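Local coordinates for macrophage migration inhibitory factor (Oncomelania hupensis, PDB 6LR3), which belongs to the macrophage migration inhibitory factor family, whose members are small cytokine-like proteins that assemble as homotrimers, at residues P70-N73 against L74-R78. Residues are numbered along the deposited sequence; the frame is centred on the assembly and turned at random.
Sequences PTSN and LAMAR
The first turns of helix 70-88, the crossover helix between strands 58-64 and 95-101, are held by four successive i to i+4 backbone bonds, and M76 packs back over S72. L74 N donates to P70 O, A75 N to T71 O, M76 N to S72 O (2.9 Å) and A77 N to N73 O (2.8 Å). Proline suits the opening position, where its nitrogen has no N-H to offer. M76 is bent at chi3 (-70°), which brings its methyl CE back along the helix to 3.8 Å from S72 OG. N73 lies obliquely across the same side chain, its OD1 4.1 Å from M76 CE. The flexible chain thus lays its methyl against S72 while also packing on F99 and on M27 of helix 19-31. S72 holds OG between its own N and carbonyl carbon (chi1 67°), directed back to R67 O, to which it is hydrogen-bonded; its backbone N donates to N69 OD1. Buried N73 bonds through ND2 to L105 O of the second subunit, and OD1 makes a weak bond to N69 N. A77's small side chain suits a place packed on F99 and on S108 of the second subunit. These polar groups therefore hold the residues before the helix and reach the subunit interface, while M76 faces the hydrophobic interior.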
ATOM      1  N   PRO B  70      -5.470   7.396 -19.284  1.00 20.67           N
ATOM      2  CA  PRO B  70      -6.342   6.298 -19.661  1.00 20.91           C
ATOM      3  C   PRO B  70      -5.802   5.428 -20.795  1.00 20.91           C
ATOM      4  O   PRO B  70      -5.929   4.234 -20.712  1.00 19.92           O
ATOM      5  CB  PRO B  70      -7.643   7.021 -20.017  1.00 22.00           C
ATOM      6  CG  PRO B  70      -7.633   8.206 -19.097  1.00 21.23           C
ATOM      7  CD  PRO B  70      -6.193   8.671 -19.130  1.00 20.87           C
ATOM      8  N   THR B  71      -5.205   6.025 -21.818  1.00 21.90           N
ATOM      9  CA  THR B  71      -4.644   5.261 -22.965  1.00 22.98           C
ATOM     10  C   THR B  71      -3.502   4.366 -22.487  1.00 23.95           C
ATOM     11  O   THR B  71      -3.521   3.177 -22.752  1.00 22.03           O
ATOM     12  CB  THR B  71      -4.178   6.202 -24.091  1.00 25.74           C
ATOM     13  OG1 THR B  71      -5.322   6.954 -24.472  1.00 26.47           O
ATOM     14  CG2 THR B  71      -3.590   5.447 -25.262  1.00 28.54           C
ATOM     15  N   SER B  72      -2.521   4.938 -21.804  1.00 22.80           N
ATOM     16  CA  SER B  72      -1.311   4.203 -21.355  1.00 21.51           C
ATOM     17  C   SER B  72      -1.747   3.184 -20.310  1.00 20.45           C
ATOM     18  O   SER B  72      -1.222   2.068 -20.332  1.00 19.30           O
ATOM     19  CB  SER B  72      -0.240   5.117 -20.859  1.00 22.77           C
ATOM     20  OG  SER B  72      -0.633   5.760 -19.655  1.00 23.19           O
ATOM     21  N   ASN B  73      -2.691   3.545 -19.444  1.00 17.60           N
ATOM     22  CA  ASN B  73      -3.162   2.639 -18.359  1.00 16.23           C
ATOM     23  C   ASN B  73      -3.726   1.369 -18.993  1.00 17.72           C
ATOM     24  O   ASN B  73      -3.411   0.255 -18.526  1.00 17.10           O
ATOM     25  CB  ASN B  73      -4.191   3.304 -17.457  1.00 16.14           C
ATOM     26  CG  ASN B  73      -3.631   4.449 -16.623  1.00 17.22           C
ATOM     27  OD1 ASN B  73      -2.403   4.655 -16.535  1.00 15.53           O
ATOM     28  ND2 ASN B  73      -4.534   5.208 -15.999  1.00 17.08           N
ATOM     29  N   LEU B  74      -4.577   1.499 -20.003  1.00 17.78           N
ATOM     30  CA  LEU B  74      -5.204   0.312 -20.615  1.00 18.53           C
ATOM     31  C   LEU B  74      -4.131  -0.556 -21.259  1.00 17.39           C
ATOM     32  O   LEU B  74      -4.188  -1.765 -21.089  1.00 17.38           O
ATOM     33  CB  LEU B  74      -6.254   0.737 -21.638  1.00 19.42           C
ATOM     34  CG  LEU B  74      -6.908  -0.442 -22.355  1.00 21.74           C
ATOM     35  CD1 LEU B  74      -7.552  -1.395 -21.377  1.00 22.29           C
ATOM     36  CD2 LEU B  74      -7.931   0.018 -23.355  1.00 22.33           C
ATOM     37  N   ALA B  75      -3.194   0.032 -21.995  1.00 18.02           N
ATOM     38  CA  ALA B  75      -2.137  -0.712 -22.724  1.00 18.24           C
ATOM     39  C   ALA B  75      -1.282  -1.459 -21.700  1.00 17.77           C
ATOM     40  O   ALA B  75      -0.982  -2.648 -21.893  1.00 17.72           O
ATOM     41  CB  ALA B  75      -1.295   0.231 -23.553  1.00 18.74           C
ATOM     42  N   MET B  76      -0.893  -0.785 -20.623  1.00 16.77           N
ATOM     43  CA  MET B  76      -0.026  -1.382 -19.595  1.00 17.04           C
ATOM     44  C   MET B  76      -0.826  -2.443 -18.862  1.00 15.64           C
ATOM     45  O   MET B  76      -0.252  -3.477 -18.583  1.00 16.52           O
ATOM     46  CB  MET B  76       0.491  -0.329 -18.625  1.00 18.83           C
ATOM     47  CG  MET B  76       1.567   0.471 -19.280  1.00 19.75           C
ATOM     48  SD  MET B  76       2.293   1.675 -18.148  1.00 23.68           S
ATOM     49  CE  MET B  76       1.010   2.882 -17.892  1.00 23.09           C
ATOM     50  N   ALA B  77      -2.096  -2.199 -18.549  1.00 15.10           N
ATOM     51  CA  ALA B  77      -2.930  -3.198 -17.861  1.00 16.62           C
ATOM     52  C   ALA B  77      -2.939  -4.494 -18.687  1.00 17.09           C
ATOM     53  O   ALA B  77      -2.742  -5.554 -18.121  1.00 14.57           O
ATOM     54  CB  ALA B  77      -4.303  -2.663 -17.614  1.00 16.66           C
ATOM     55  N   ARG B  78      -3.188  -4.410 -19.987  1.00 16.93           N
ATOM     56  CA  ARG B  78      -3.294  -5.605 -20.861  1.00 18.97           C
ATOM     57  C   ARG B  78      -1.945  -6.325 -20.854  1.00 17.88           C
ATOM     58  O   ARG B  78      -1.934  -7.573 -20.766  1.00 16.75           O
ATOM     59  CB  ARG B  78      -3.810  -5.227 -22.256  1.00 22.62           C
ATOM     60  CG  ARG B  78      -5.251  -4.736 -22.262  1.00 26.92           C
ATOM     61  CD  ARG B  78      -5.846  -4.671 -23.676  1.00 36.77           C
ATOM     62  NE  ARG B  78      -5.990  -6.081 -24.027  1.00 49.05           N
ATOM     63  CZ  ARG B  78      -7.071  -6.858 -23.819  1.00 53.11           C
ATOM     64  NH1 ARG B  78      -8.209  -6.314 -23.416  1.00 42.78           N
ATOM     65  NH2 ARG B  78      -7.006  -8.175 -24.034  1.00 47.70           N
TER